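Local coordinates for NADPH-ferredoxin reductase FprA (Mycobacterium tuberculosis, PDB 1LQU), which uses FAD to pass electrons between NADPH and ferredoxin, and may supply electrons to P450 systems, at residues 123-128 with 317-322; 153-158 with 205-210; 198-203 with 302-307. All coordinates share one frame; numbering follows the deposited sequence. Where two conformers were deposited one is given.

All three contacts belong to the NADPH-binding part of the protein and touch the same dinucleotide. Contact 1 is the buried one: it joins the outermost strand 122-124 to strand 317-320 through backbone bonds and aliphatic side chains. Contact 2, partly buried, sits at the end of strand 149-153, the other neighbour of strand 317-320, and relies on loop carbonyls, an asparagine amide and a water. The two are directly joined, with Ser321 N 2.7 Å from Ile153 O. Contact 3 lies at the surface, its centre about 25 Å from the centre of the chain, where two arginines bind the 2'-phosphate and one also donates to a carbonyl of strand 302-314, part of the three-stranded antiparallel sheet.

Contact 1: 123-128 with 317-322; sequences IAAVDF and LVVRSV. With NDP (NADPH dihydro-nicotinamide-adenine-dinucleotide phosphate), chain I.
Ile123 and Val319 pair as parallel neighbours and pack on one face of the sheet, Ile123 CG1 lying 4.0 Å from Val319 CG2. A chi1 of 65° wedges Ile123 CG1 between its own backbone N and carbonyl carbon, and the extended chi2 carries CD1 on to Leu317 CD1. The other branch of Val319, CG1, stands anti to the backbone N (chi1 -178°) and reaches the start of helix 125-132, where it comes within 3.5 Å of Ala125 N and also meets Ala125 CB and Phe128 CB.

On the other face, Arg320 runs extended from CG to NE alongside Ala124. Its guanidinium lies over the methyl group, with Ala124 CB 3.7 Å above the plane and toward the rim. Water 1, in the guanidinium plane, accepts from Arg320 NH1 and donates to Ile123 O, which also receives Arg320 N. Arg320 NH2 forms a salt bridge with Asp109.

The backbones are joined by Ile123 N to Val318 O, Arg320 N to Ile123 O at 2.9 Å, and Ala125 N to Arg320 O at 2.8 Å. This final bond takes up an amide of the first helical turn, after the N-cap residue Ala124. The contact thus divides its chemistry by face: aliphatic branches pack together, and through Val319 against the helix, on one, while a charge held by Asp109 and water lies on the other.

Contact 2: 153-158 with 205-210; sequences IGNGNV and AAFTTL. With NDP (NADPH dihydro-nicotinamide-adenine-dinucleotide phosphate), chain I.
Asn157 and Thr208 exchange two hydrogen bonds through the side-chain amide of Asn157. Its OD1 accepts Thr208 N at 3.0 Å, in the carbonyl plane and on a lone pair, while its ND2 donates to Thr208 OG1 at 2.9 Å, tilted 18° from the amide plane. Both ends of the amide are therefore engaged, which fixes its rotation. ND2 also makes a weak bond to O2D of the nicotinamide ribose, and Thr208 OG1 has a further partner in Glu211. With CG beside its backbone N (chi1 -72°), Asn157 places CB against the nicotinamide ring, 3.5 Å from C4N.

Residues 153-158 span the turn from strand 149-153 into helix 157-167, consistent with the glycine-rich turn of a Rossmann-type fold. Gly154 has backbone angles that suit glycine, and at Gly156 the chain runs close to the dinucleotide, its CA passing 3.4 Å from the phosphate oxygen O1N. Here Asn155 N donates to O3B of the adenine ribose and Val158 N to O1N.

Asn155 O takes Ala206 N at 2.8 Å and lies over one face of the Phe207 ring, offset toward its rim. Gly156 O sits instead at the ring edge, 3.3 Å from Phe207 CE1. The amide of Asn155, inclined 42° to the ring, turns back to give ND2 to Gly154 O from above that carbonyl's plane. Water 3 accepts Asn157 N and donates to Ala206 O and to O1A of the adenine-side phosphate; it also bonds to O2D.

Contact 3: 198-203 with 302-307; sequences GRRGPL and VAAKDT. With NDP (NADPH dihydro-nicotinamide-adenine-dinucleotide phosphate), chain I.
Residues 198-203 are mostly loop, running from the end of strand 193-197 into a 3-10 turn, whereas 302-307 is a strand; they approach most closely at Arg200 and Ala304, whose CA atoms are 5.6 Å apart. No beta pairing joins them, and the contact is made by side chains meeting backbone carbonyls and one another. Ala304 CB rests against Arg199 O, 3.7 Å away, and the CG of Arg200.

Arg200 carries the polar link: its NH1 donates to Val302 O at 2.8 Å, nearly in line with the C=O bond. A bend at chi3 (-68°) turns the same guanidinium to the 2'-phosphate of NADPH, so that NE reaches O1X and NH2 reaches O2X, 2.8 Å away and in its plane. The bond to Val302 O probably helps hold the guanidinium in its position at the phosphate.

Arg199 stays extended and lays its guanidinium flat over the adenine, with C5A 3.4 Å above the plane and over its centre. From the edge of that group NE donates to O1X, shared with Arg200, and NH2 to O3X in an almost straight bond of 173°. Two arginines after a Rossmann strand, one lying face-on over the adenine and both gripping the 2'-phosphate, are characteristic of a site that selects NADPH over NADH.

Contact 1: 123-128 with 317-322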
loop_
_atom_site.group_PDB
_atom_site.type_symbol
_atom_site.label_atom_id
_atom_site.label_comp_id
_atom_site.label_asym_id
_atom_site.label_seq_id
_atom_site.Cartn_x
_atom_site.Cartn_y
_atom_site.Cartn_z
ATOM N N ILE A 123 -6.401 15.432 2.218
ATOM C CA ILE A 123 -6.266 14.068 2.692
ATOM C C ILE A 123 -5.046 13.418 2.074
ATOM O O ILE A 123 -4.439 13.957 1.163
ATOM C CB ILE A 123 -7.552 13.226 2.378
ATOM C CG1 ILE A 123 -7.758 13.061 0.883
ATOM C CG2 ILE A 123 -8.735 13.847 3.015
ATOM C CD1 ILE A 123 -8.926 12.208 0.507
ATOM N N ALA A 124 -4.635 12.277 2.600
ATOM C CA ALA A 124 -3.563 11.494 2.011
ATOM C C ALA A 124 -4.132 10.467 1.071
ATOM O O ALA A 124 -5.267 10.002 1.216
ATOM C CB ALA A 124 -2.750 10.797 3.073
ATOM N N ALA A 125 -3.310 10.048 0.136
ATOM C CA ALA A 125 -3.676 8.945 -0.721
ATOM C C ALA A 125 -3.935 7.675 0.077
ATOM O O ALA A 125 -4.826 6.912 -0.253
ATOM C CB ALA A 125 -2.630 8.686 -1.815
ATOM N N VAL A 126 -3.203 7.473 1.172
ATOM C CA VAL A 126 -3.481 6.316 2.021
ATOM C C VAL A 126 -4.968 6.284 2.382
ATOM O O VAL A 126 -5.641 5.243 2.295
ATOM C CB VAL A 126 -2.636 6.361 3.306
ATOM C CG1 VAL A 126 -3.006 5.206 4.201
ATOM C CG2 VAL A 126 -1.141 6.358 2.971
ATOM N N ASP A 127 -5.496 7.421 2.796
ATOM C CA ASP A 127 -6.891 7.467 3.209
ATOM C C ASP A 127 -7.863 7.424 2.028
ATOM O O ASP A 127 -8.931 6.827 2.142
ATOM C CB ASP A 127 -7.170 8.699 4.056
ATOM C CG ASP A 127 -6.373 8.716 5.309
ATOM O OD1 ASP A 127 -5.119 8.670 5.246
ATOM O OD2 ASP A 127 -6.924 8.782 6.408
ATOM N N PHE A 128 -7.520 8.056 0.910
ATOM C CA PHE A 128 -8.388 8.014 -0.253
ATOM C C PHE A 128 -8.486 6.619 -0.852
ATOM O O PHE A 128 -9.579 6.135 -1.138
ATOM C CB PHE A 128 -7.892 9.022 -1.286
ATOM C CG PHE A 128 -8.824 9.175 -2.456
ATOM C CD1 PHE A 128 -10.116 9.612 -2.278
ATOM C CD2 PHE A 128 -8.424 8.851 -3.715
ATOM C CE1 PHE A 128 -10.968 9.750 -3.373
ATOM C CE2 PHE A 128 -9.285 9.011 -4.797
ATOM C CZ PHE A 128 -10.529 9.416 -4.606
ATOM N N LEU A 317 -10.215 19.714 -3.532
ATOM C CA LEU A 317 -9.708 18.465 -2.961
ATOM C C LEU A 317 -8.208 18.487 -3.198
ATOM O O LEU A 317 -7.765 18.773 -4.324
ATOM C CB LEU A 317 -10.312 17.255 -3.674
ATOM C CG LEU A 317 -9.788 15.880 -3.224
ATOM C CD1 LEU A 317 -10.144 15.548 -1.787
ATOM C CD2 LEU A 317 -10.269 14.801 -4.198
ATOM N N VAL A 318 -7.431 18.175 -2.163
ATOM C CA VAL A 318 -5.988 17.984 -2.285
ATOM C C VAL A 318 -5.693 16.623 -1.691
ATOM O O VAL A 318 -6.016 16.353 -0.527
ATOM C CB VAL A 318 -5.175 19.058 -1.547
ATOM C CG1 VAL A 318 -3.705 18.710 -1.592
ATOM C CG2 VAL A 318 -5.438 20.424 -2.128
ATOM N N VAL A 319 -5.116 15.748 -2.506
ATOM C CA VAL A 319 -4.694 14.430 -2.061
ATOM C C VAL A 319 -3.172 14.418 -2.107
ATOM O O VAL A 319 -2.573 14.535 -3.174
ATOM C CB VAL A 319 -5.240 13.312 -2.940
ATOM C CG1 VAL A 319 -4.807 11.955 -2.418
ATOM C CG2 VAL A 319 -6.746 13.380 -3.024
ATOM N N ARG A 320 -2.534 14.230 -0.950
ATOM C CA ARG A 320 -1.098 14.091 -0.923
ATOM C C ARG A 320 -0.759 12.624 -1.150
ATOM O O ARG A 320 -1.163 11.748 -0.398
ATOM C CB ARG A 320 -0.480 14.622 0.371
ATOM C CG ARG A 320 -0.916 13.922 1.640
ATOM C CD ARG A 320 -0.267 14.514 2.892
ATOM N NE ARG A 320 -0.723 13.866 4.111
ATOM C CZ ARG A 320 -1.829 14.173 4.755
ATOM N NH1 ARG A 320 -2.618 15.130 4.298
ATOM N NH2 ARG A 320 -2.141 13.544 5.883
ATOM N N SER A 321 -0.023 12.374 -2.215
ATOM C CA SER A 321 0.498 11.030 -2.509
ATOM C C SER A 321 2.007 11.099 -2.469
ATOM O O SER A 321 2.701 10.903 -3.471
ATOM C CB SER A 321 -0.026 10.527 -3.855
ATOM O OG SER A 321 0.289 9.166 -4.015
ATOM N N VAL A 322 2.509 11.368 -1.267
ATOM C CA VAL A 322 3.923 11.579 -1.054
ATOM C C VAL A 322 4.555 10.450 -0.286
ATOM O O VAL A 322 5.627 10.589 0.302
ATOM C CB VAL A 322 4.242 12.972 -0.502
ATOM C CG1 VAL A 322 3.739 14.014 -1.509
ATOM C CG2 VAL A 322 3.662 13.246 0.874
HETATM P PA NDP I . 6.777 6.573 -4.586
HETATM O O1A NDP I . 6.807 5.828 -5.847
HETATM O O2A NDP I . 7.969 6.508 -3.702
HETATM O O5B NDP I . 6.454 8.090 -4.950
HETATM C C5B NDP I . 6.424 9.046 -3.934
HETATM C C4B NDP I . 6.371 10.415 -4.560
HETATM O O4B NDP I . 6.196 11.420 -3.536
HETATM C C3B NDP I . 7.644 10.795 -5.301
HETATM O O3B NDP I . 7.281 11.412 -6.536
HETATM C C2B NDP I . 8.302 11.807 -4.367
HETATM O O2B NDP I . 9.118 12.755 -5.012
HETATM C C1B NDP I . 7.080 12.472 -3.833
HETATM N N9A NDP I . 7.263 13.282 -2.642
HETATM C C8A NDP I . 7.777 12.880 -1.421
HETATM N N7A NDP I . 7.744 13.897 -0.559
HETATM C C5A NDP I . 7.205 14.974 -1.217
HETATM C C6A NDP I . 6.914 16.266 -0.832
HETATM N N6A NDP I . 7.053 16.725 0.423
HETATM N N1A NDP I . 6.360 17.104 -1.769
HETATM C C2A NDP I . 6.111 16.647 -3.039
HETATM N N3A NDP I . 6.382 15.390 -3.463
HETATM C C4A NDP I . 6.903 14.584 -2.524
HETATM O O3 NDP I . 5.537 6.155 -3.663
HETATM P PN NDP I . 4.006 5.750 -3.958
HETATM O O1N NDP I . 3.472 6.477 -5.130
HETATM O O2N NDP I . 3.369 5.874 -2.647
HETATM O O5D NDP I . 4.127 4.239 -4.418
HETATM C C5D NDP I . 4.587 3.263 -3.476
HETATM C C4D NDP I . 5.187 2.065 -4.206
HETATM O O4D NDP I . 4.142 1.222 -4.729
HETATM C C3D NDP I . 6.051 2.490 -5.374
HETATM O O3D NDP I . 7.165 1.626 -5.488
HETATM C C2D NDP I . 5.109 2.283 -6.551
HETATM O O2D NDP I . 5.670 2.173 -7.825
HETATM C C1D NDP I . 4.270 1.126 -6.139
HETATM N N1N NDP I . 3.064 0.801 -6.806
HETATM C C2N NDP I . 3.102 0.148 -8.002
HETATM C C3N NDP I . 2.054 0.314 -8.898
HETATM C C7N NDP I . 2.216 -0.386 -10.145
HETATM O O7N NDP I . 3.300 -1.053 -10.425
HETATM N N7N NDP I . 1.205 -0.309 -11.009
HETATM C C4N NDP I . 0.866 1.092 -8.577
HETATM C C5N NDP I . 0.918 1.838 -7.266
HETATM C C6N NDP I . 2.030 1.684 -6.466
HETATM P P2B NDP I . 10.718 12.715 -4.911
HETATM O O1X NDP I . 11.116 14.108 -5.315
HETATM O O2X NDP I . 11.188 11.650 -5.869
HETATM O O3X NDP I . 11.073 12.360 -3.476
HETATM O O HOH W 1 -3.109 16.574 1.789
HETATM O O HOH W 2 -0.351 8.770 0.641
#

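Contact 2: 153-158 with 205-210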
loop_
_atom_site.group_PDB
_atom_site.type_symbol
_atom_site.label_atom_id
_atom_site.label_comp_id
_atom_site.label_asym_id
_atom_site.label_seq_id
_atom_site.Cartn_x
_atom_site.Cartn_y
_atom_site.Cartn_z
ATOM N N ILE A 153 -0.636 15.677 -5.031
ATOM C CA ILE A 153 0.777 15.974 -4.846
ATOM C C ILE A 153 1.564 14.668 -4.916
ATOM O O ILE A 153 1.246 13.713 -4.218
ATOM C CB ILE A 153 1.051 16.643 -3.488
ATOM C CG1 ILE A 153 0.141 17.855 -3.250
ATOM C CG2 ILE A 153 2.507 17.001 -3.347
ATOM C CD1 ILE A 153 0.242 18.950 -4.253
ATOM N N GLY A 154 2.595 14.650 -5.739
ATOM C CA GLY A 154 3.458 13.516 -5.850
ATOM C C GLY A 154 3.604 12.967 -7.245
ATOM O O GLY A 154 2.736 13.156 -8.084
ATOM N N ASN A 155 4.690 12.243 -7.479
ATOM C CA ASN A 155 5.023 11.690 -8.801
ATOM C C ASN A 155 5.376 10.202 -8.744
ATOM O O ASN A 155 6.245 9.732 -9.454
ATOM C CB ASN A 155 6.157 12.450 -9.507
ATOM C CG ASN A 155 5.741 13.697 -10.276
ATOM O OD1 ASN A 155 6.615 14.329 -10.855
ATOM N ND2 ASN A 155 4.463 14.080 -10.270
ATOM N N GLY A 156 4.644 9.461 -7.902
ATOM C CA GLY A 156 4.700 8.019 -7.882
ATOM C C GLY A 156 3.431 7.431 -8.473
ATOM O O GLY A 156 2.468 8.125 -8.806
ATOM N N ASN A 157 3.459 6.113 -8.639
ATOM C CA ASN A 157 2.326 5.452 -9.237
ATOM C C ASN A 157 1.047 5.550 -8.416
ATOM O O ASN A 157 -0.037 5.454 -8.983
ATOM C CB ASN A 157 2.657 3.999 -9.511
ATOM C CG ASN A 157 3.629 3.810 -10.652
ATOM O OD1 ASN A 157 3.683 4.611 -11.590
ATOM N ND2 ASN A 157 4.364 2.709 -10.599
ATOM N N VAL A 158 1.141 5.754 -7.110
ATOM C CA VAL A 158 -0.084 5.930 -6.346
ATOM C C VAL A 158 -0.793 7.220 -6.787
ATOM O O VAL A 158 -2.003 7.283 -6.814
ATOM C CB VAL A 158 0.167 5.866 -4.837
ATOM C CG1 VAL A 158 -1.124 6.175 -4.073
ATOM C CG2 VAL A 158 0.680 4.499 -4.467
ATOM N N ALA A 205 10.817 11.484 -11.871
ATOM C CA ALA A 205 9.531 10.916 -11.521
ATOM C C ALA A 205 9.695 9.455 -11.134
ATOM O O ALA A 205 10.515 8.725 -11.676
ATOM C CB ALA A 205 8.544 11.044 -12.655
ATOM N N ALA A 206 8.873 9.019 -10.200
ATOM C CA ALA A 206 8.889 7.627 -9.741
ATOM C C ALA A 206 7.841 6.772 -10.466
ATOM O O ALA A 206 7.729 5.583 -10.210
ATOM C CB ALA A 206 8.673 7.590 -8.251
ATOM N N PHE A 207 7.116 7.360 -11.403
ATOM C CA PHE A 207 6.186 6.633 -12.244
ATOM C C PHE A 207 6.890 5.556 -13.021
ATOM O O PHE A 207 8.071 5.692 -13.373
ATOM C CB PHE A 207 5.590 7.555 -13.357
ATOM C CG PHE A 207 4.916 8.806 -12.861
ATOM C CD1 PHE A 207 3.988 8.760 -11.845
ATOM C CD2 PHE A 207 5.186 10.034 -13.425
ATOM C CE1 PHE A 207 3.366 9.900 -11.405
ATOM C CE2 PHE A 207 4.559 11.169 -12.992
ATOM C CZ PHE A 207 3.650 11.106 -11.996
ATOM N N THR A 208 6.145 4.501 -13.361
ATOM C CA THR A 208 6.661 3.528 -14.314
ATOM C C THR A 208 5.853 3.579 -15.617
ATOM O O THR A 208 4.801 4.198 -15.679
ATOM C CB THR A 208 6.772 2.122 -13.699
ATOM O OG1 THR A 208 5.548 1.765 -13.067
ATOM C CG2 THR A 208 7.832 2.097 -12.611
ATOM N N THR A 209 6.363 2.932 -16.652
ATOM C CA THR A 209 5.938 3.281 -17.991
ATOM C C THR A 209 4.547 2.815 -18.377
ATOM O O THR A 209 3.746 3.568 -18.923
ATOM C CB THR A 209 6.945 2.751 -18.983
ATOM O OG1 THR A 209 8.278 3.147 -18.597
ATOM C CG2 THR A 209 6.649 3.372 -20.343
ATOM N N LEU A 210 4.217 1.562 -18.073
ATOM C CA LEU A 210 2.897 1.065 -18.394
ATOM C C LEU A 210 1.832 1.903 -17.729
ATOM O O LEU A 210 0.782 2.191 -18.301
ATOM C CB LEU A 210 2.747 -0.400 -17.967
ATOM C CG LEU A 210 1.392 -1.027 -18.246
ATOM C CD1 LEU A 210 1.072 -0.982 -19.731
ATOM C CD2 LEU A 210 1.361 -2.473 -17.725
HETATM P PA NDP I . 6.777 6.573 -4.586
HETATM O O1A NDP I . 6.807 5.828 -5.847
HETATM O O2A NDP I . 7.969 6.508 -3.702
HETATM O O5B NDP I . 6.454 8.090 -4.950
HETATM C C5B NDP I . 6.424 9.046 -3.934
HETATM C C4B NDP I . 6.371 10.415 -4.560
HETATM O O4B NDP I . 6.196 11.420 -3.536
HETATM C C3B NDP I . 7.644 10.795 -5.301
HETATM O O3B NDP I . 7.281 11.412 -6.536
HETATM C C2B NDP I . 8.302 11.807 -4.367
HETATM O O2B NDP I . 9.118 12.755 -5.012
HETATM C C1B NDP I . 7.080 12.472 -3.833
HETATM N N9A NDP I . 7.263 13.282 -2.642
HETATM C C8A NDP I . 7.777 12.880 -1.421
HETATM N N7A NDP I . 7.744 13.897 -0.559
HETATM C C5A NDP I . 7.205 14.974 -1.217
HETATM C C6A NDP I . 6.914 16.266 -0.832
HETATM N N6A NDP I . 7.053 16.725 0.423
HETATM N N1A NDP I . 6.360 17.104 -1.769
HETATM C C2A NDP I . 6.111 16.647 -3.039
HETATM N N3A NDP I . 6.382 15.390 -3.463
HETATM C C4A NDP I . 6.903 14.584 -2.524
HETATM O O3 NDP I . 5.537 6.155 -3.663
HETATM P PN NDP I . 4.006 5.750 -3.958
HETATM O O1N NDP I . 3.472 6.477 -5.130
HETATM O O2N NDP I . 3.369 5.874 -2.647
HETATM O O5D NDP I . 4.127 4.239 -4.418
HETATM C C5D NDP I . 4.587 3.263 -3.476
HETATM C C4D NDP I . 5.187 2.065 -4.206
HETATM O O4D NDP I . 4.142 1.222 -4.729
HETATM C C3D NDP I . 6.051 2.490 -5.374
HETATM O O3D NDP I . 7.165 1.626 -5.488
HETATM C C2D NDP I . 5.109 2.283 -6.551
HETATM O O2D NDP I . 5.670 2.173 -7.825
HETATM C C1D NDP I . 4.270 1.126 -6.139
HETATM N N1N NDP I . 3.064 0.801 -6.806
HETATM C C2N NDP I . 3.102 0.148 -8.002
HETATM C C3N NDP I . 2.054 0.314 -8.898
HETATM C C7N NDP I . 2.216 -0.386 -10.145
HETATM O O7N NDP I . 3.300 -1.053 -10.425
HETATM N N7N NDP I . 1.205 -0.309 -11.009
HETATM C C4N NDP I . 0.866 1.092 -8.577
HETATM C C5N NDP I . 0.918 1.838 -7.266
HETATM C C6N NDP I . 2.030 1.684 -6.466
HETATM P P2B NDP I . 10.718 12.715 -4.911
HETATM O O1X NDP I . 11.116 14.108 -5.315
HETATM O O2X NDP I . 11.188 11.650 -5.869
HETATM O O3X NDP I . 11.073 12.360 -3.476
HETATM O O HOH W 3 6.008 4.812 -8.171
#

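Contact 3: 198-203 with 302-307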
loop_
_atom_site.group_PDB
_atom_site.type_symbol
_atom_site.label_atom_id
_atom_site.label_comp_id
_atom_site.label_asym_id
_atom_site.label_seq_id
_atom_site.Cartn_x
_atom_site.Cartn_y
_atom_site.Cartn_z
ATOM N N GLY A 198 4.374 17.493 -9.228
ATOM C CA GLY A 198 5.638 16.905 -8.845
ATOM C C GLY A 198 6.651 17.963 -8.485
ATOM O O GLY A 198 6.793 18.969 -9.190
ATOM N N ARG A 199 7.379 17.733 -7.385
ATOM C CA ARG A 199 8.345 18.715 -6.913
ATOM C C ARG A 199 9.621 18.767 -7.719
ATOM O O ARG A 199 10.196 19.842 -7.891
ATOM C CB ARG A 199 8.639 18.518 -5.412
ATOM C CG ARG A 199 9.311 17.220 -5.017
ATOM C CD ARG A 199 9.727 17.253 -3.571
ATOM N NE ARG A 199 10.223 15.957 -3.177
ATOM C CZ ARG A 199 10.549 15.659 -1.926
ATOM N NH1 ARG A 199 10.390 16.566 -0.986
ATOM N NH2 ARG A 199 10.967 14.448 -1.626
ATOM N N ARG A 200 10.087 17.616 -8.187
ATOM C CA ARG A 200 11.227 17.571 -9.086
ATOM C C ARG A 200 10.732 17.483 -10.520
ATOM O O ARG A 200 9.595 17.847 -10.791
ATOM C CB ARG A 200 12.199 16.481 -8.680
ATOM C CG ARG A 200 12.785 16.714 -7.280
ATOM C CD ARG A 200 13.960 15.824 -6.920
ATOM N NE ARG A 200 13.531 14.441 -6.786
ATOM C CZ ARG A 200 14.327 13.397 -6.889
ATOM N NH1 ARG A 200 15.620 13.544 -7.141
ATOM N NH2 ARG A 200 13.820 12.190 -6.755
ATOM N N GLY A 201 11.601 17.118 -11.445
ATOM C CA GLY A 201 11.215 17.100 -12.837
ATOM C C GLY A 201 10.838 15.755 -13.385
ATOM O O GLY A 201 10.856 14.745 -12.672
ATOM N N PRO A 202 10.510 15.715 -14.674
ATOM C CA PRO A 202 10.126 14.461 -15.292
ATOM C C PRO A 202 11.174 13.353 -15.164
ATOM O O PRO A 202 10.787 12.202 -15.031
ATOM C CB PRO A 202 9.897 14.847 -16.750
ATOM C CG PRO A 202 9.563 16.299 -16.716
ATOM C CD PRO A 202 10.379 16.854 -15.595
ATOM N N LEU A 203 12.458 13.685 -15.197
ATOM C CA LEU A 203 13.471 12.647 -15.118
ATOM C C LEU A 203 13.562 12.035 -13.738
ATOM O O LEU A 203 14.128 10.954 -13.579
ATOM C CB LEU A 203 14.843 13.170 -15.486
ATOM C CG LEU A 203 15.003 13.776 -16.868
ATOM C CD1 LEU A 203 16.472 13.985 -17.142
ATOM C CD2 LEU A 203 14.396 12.900 -17.899
ATOM N N VAL A 302 19.863 15.228 -7.925
ATOM C CA VAL A 302 19.416 16.578 -7.922
ATOM C C VAL A 302 18.229 16.636 -6.956
ATOM O O VAL A 302 17.386 15.702 -6.748
ATOM C CB VAL A 302 19.144 17.278 -9.316
ATOM C CG1 VAL A 302 20.403 17.397 -10.179
ATOM C CG2 VAL A 302 18.043 16.565 -10.039
ATOM N N ALA A 303 18.171 17.790 -6.361
ATOM C CA ALA A 303 17.177 18.132 -5.403
ATOM C C ALA A 303 16.406 19.343 -5.907
ATOM O O ALA A 303 16.929 20.117 -6.702
ATOM C CB ALA A 303 17.834 18.477 -4.120
ATOM N N ALA A 304 15.174 19.488 -5.458
ATOM C CA ALA A 304 14.386 20.680 -5.744
ATOM C C ALA A 304 14.795 21.809 -4.811
ATOM O O ALA A 304 14.886 21.620 -3.618
ATOM C CB ALA A 304 12.929 20.379 -5.522
ATOM N N LYS A 305 14.955 22.998 -5.372
ATOM C CA LYS A 305 15.225 24.210 -4.615
ATOM C C LYS A 305 14.153 25.240 -4.960
ATOM O O LYS A 305 13.921 25.553 -6.118
ATOM C CB LYS A 305 16.615 24.746 -4.960
ATOM C CG LYS A 305 17.015 25.991 -4.237
ATOM C CD LYS A 305 18.405 26.479 -4.629
ATOM C CE LYS A 305 18.718 27.820 -3.948
ATOM N NZ LYS A 305 20.081 28.339 -4.271
ATOM N N ASP A 306 13.484 25.733 -3.945
ATOM C CA ASP A 306 12.443 26.752 -4.120
ATOM C C ASP A 306 12.998 28.026 -4.758
ATOM O O ASP A 306 14.022 28.559 -4.314
ATOM C CB ASP A 306 11.907 27.063 -2.734
ATOM C CG ASP A 306 10.818 28.085 -2.708
ATOM O OD1 ASP A 306 10.073 28.227 -3.699
ATOM O OD2 ASP A 306 10.617 28.738 -1.655
ATOM N N THR A 307 12.318 28.522 -5.790
ATOM C CA THR A 307 12.679 29.813 -6.398
ATOM C C THR A 307 12.097 30.963 -5.631
ATOM O O THR A 307 12.536 32.114 -5.842
ATOM C CB THR A 307 12.080 29.983 -7.792
ATOM O OG1 THR A 307 10.657 29.909 -7.707
ATOM C CG2 THR A 307 12.567 28.948 -8.722
HETATM P PA NDP I . 6.777 6.573 -4.586
HETATM O O1A NDP I . 6.807 5.828 -5.847
HETATM O O2A NDP I . 7.969 6.508 -3.702
HETATM O O5B NDP I . 6.454 8.090 -4.950
HETATM C C5B NDP I . 6.424 9.046 -3.934
HETATM C C4B NDP I . 6.371 10.415 -4.560
HETATM O O4B NDP I . 6.196 11.420 -3.536
HETATM C C3B NDP I . 7.644 10.795 -5.301
HETATM O O3B NDP I . 7.281 11.412 -6.536
HETATM C C2B NDP I . 8.302 11.807 -4.367
HETATM O O2B NDP I . 9.118 12.755 -5.012
HETATM C C1B NDP I . 7.080 12.472 -3.833
HETATM N N9A NDP I . 7.263 13.282 -2.642
HETATM C C8A NDP I . 7.777 12.880 -1.421
HETATM N N7A NDP I . 7.744 13.897 -0.559
HETATM C C5A NDP I . 7.205 14.974 -1.217
HETATM C C6A NDP I . 6.914 16.266 -0.832
HETATM N N6A NDP I . 7.053 16.725 0.423
HETATM N N1A NDP I . 6.360 17.104 -1.769
HETATM C C2A NDP I . 6.111 16.647 -3.039
HETATM N N3A NDP I . 6.382 15.390 -3.463
HETATM C C4A NDP I . 6.903 14.584 -2.524
HETATM O O3 NDP I . 5.537 6.155 -3.663
HETATM P PN NDP I . 4.006 5.750 -3.958
HETATM O O1N NDP I . 3.472 6.477 -5.130
HETATM O O2N NDP I . 3.369 5.874 -2.647
HETATM O O5D NDP I . 4.127 4.239 -4.418
HETATM C C5D NDP I . 4.587 3.263 -3.476
HETATM C C4D NDP I . 5.187 2.065 -4.206
HETATM O O4D NDP I . 4.142 1.222 -4.729
HETATM C C3D NDP I . 6.051 2.490 -5.374
HETATM O O3D NDP I . 7.165 1.626 -5.488
HETATM C C2D NDP I . 5.109 2.283 -6.551
HETATM O O2D NDP I . 5.670 2.173 -7.825
HETATM C C1D NDP I . 4.270 1.126 -6.139
HETATM N N1N NDP I . 3.064 0.801 -6.806
HETATM C C2N NDP I . 3.102 0.148 -8.002
HETATM C C3N NDP I . 2.054 0.314 -8.898
HETATM C C7N NDP I . 2.216 -0.386 -10.145
HETATM O O7N NDP I . 3.300 -1.053 -10.425
HETATM N N7N NDP I . 1.205 -0.309 -11.009
HETATM C C4N NDP I . 0.866 1.092 -8.577
HETATM C C5N NDP I . 0.918 1.838 -7.266
HETATM C C6N NDP I . 2.030 1.684 -6.466
HETATM P P2B NDP I . 10.718 12.715 -4.911
HETATM O O1X NDP I . 11.116 14.108 -5.315
HETATM O O2X NDP I . 11.188 11.650 -5.869
HETATM O O3X NDP I . 11.073 12.360 -3.476
#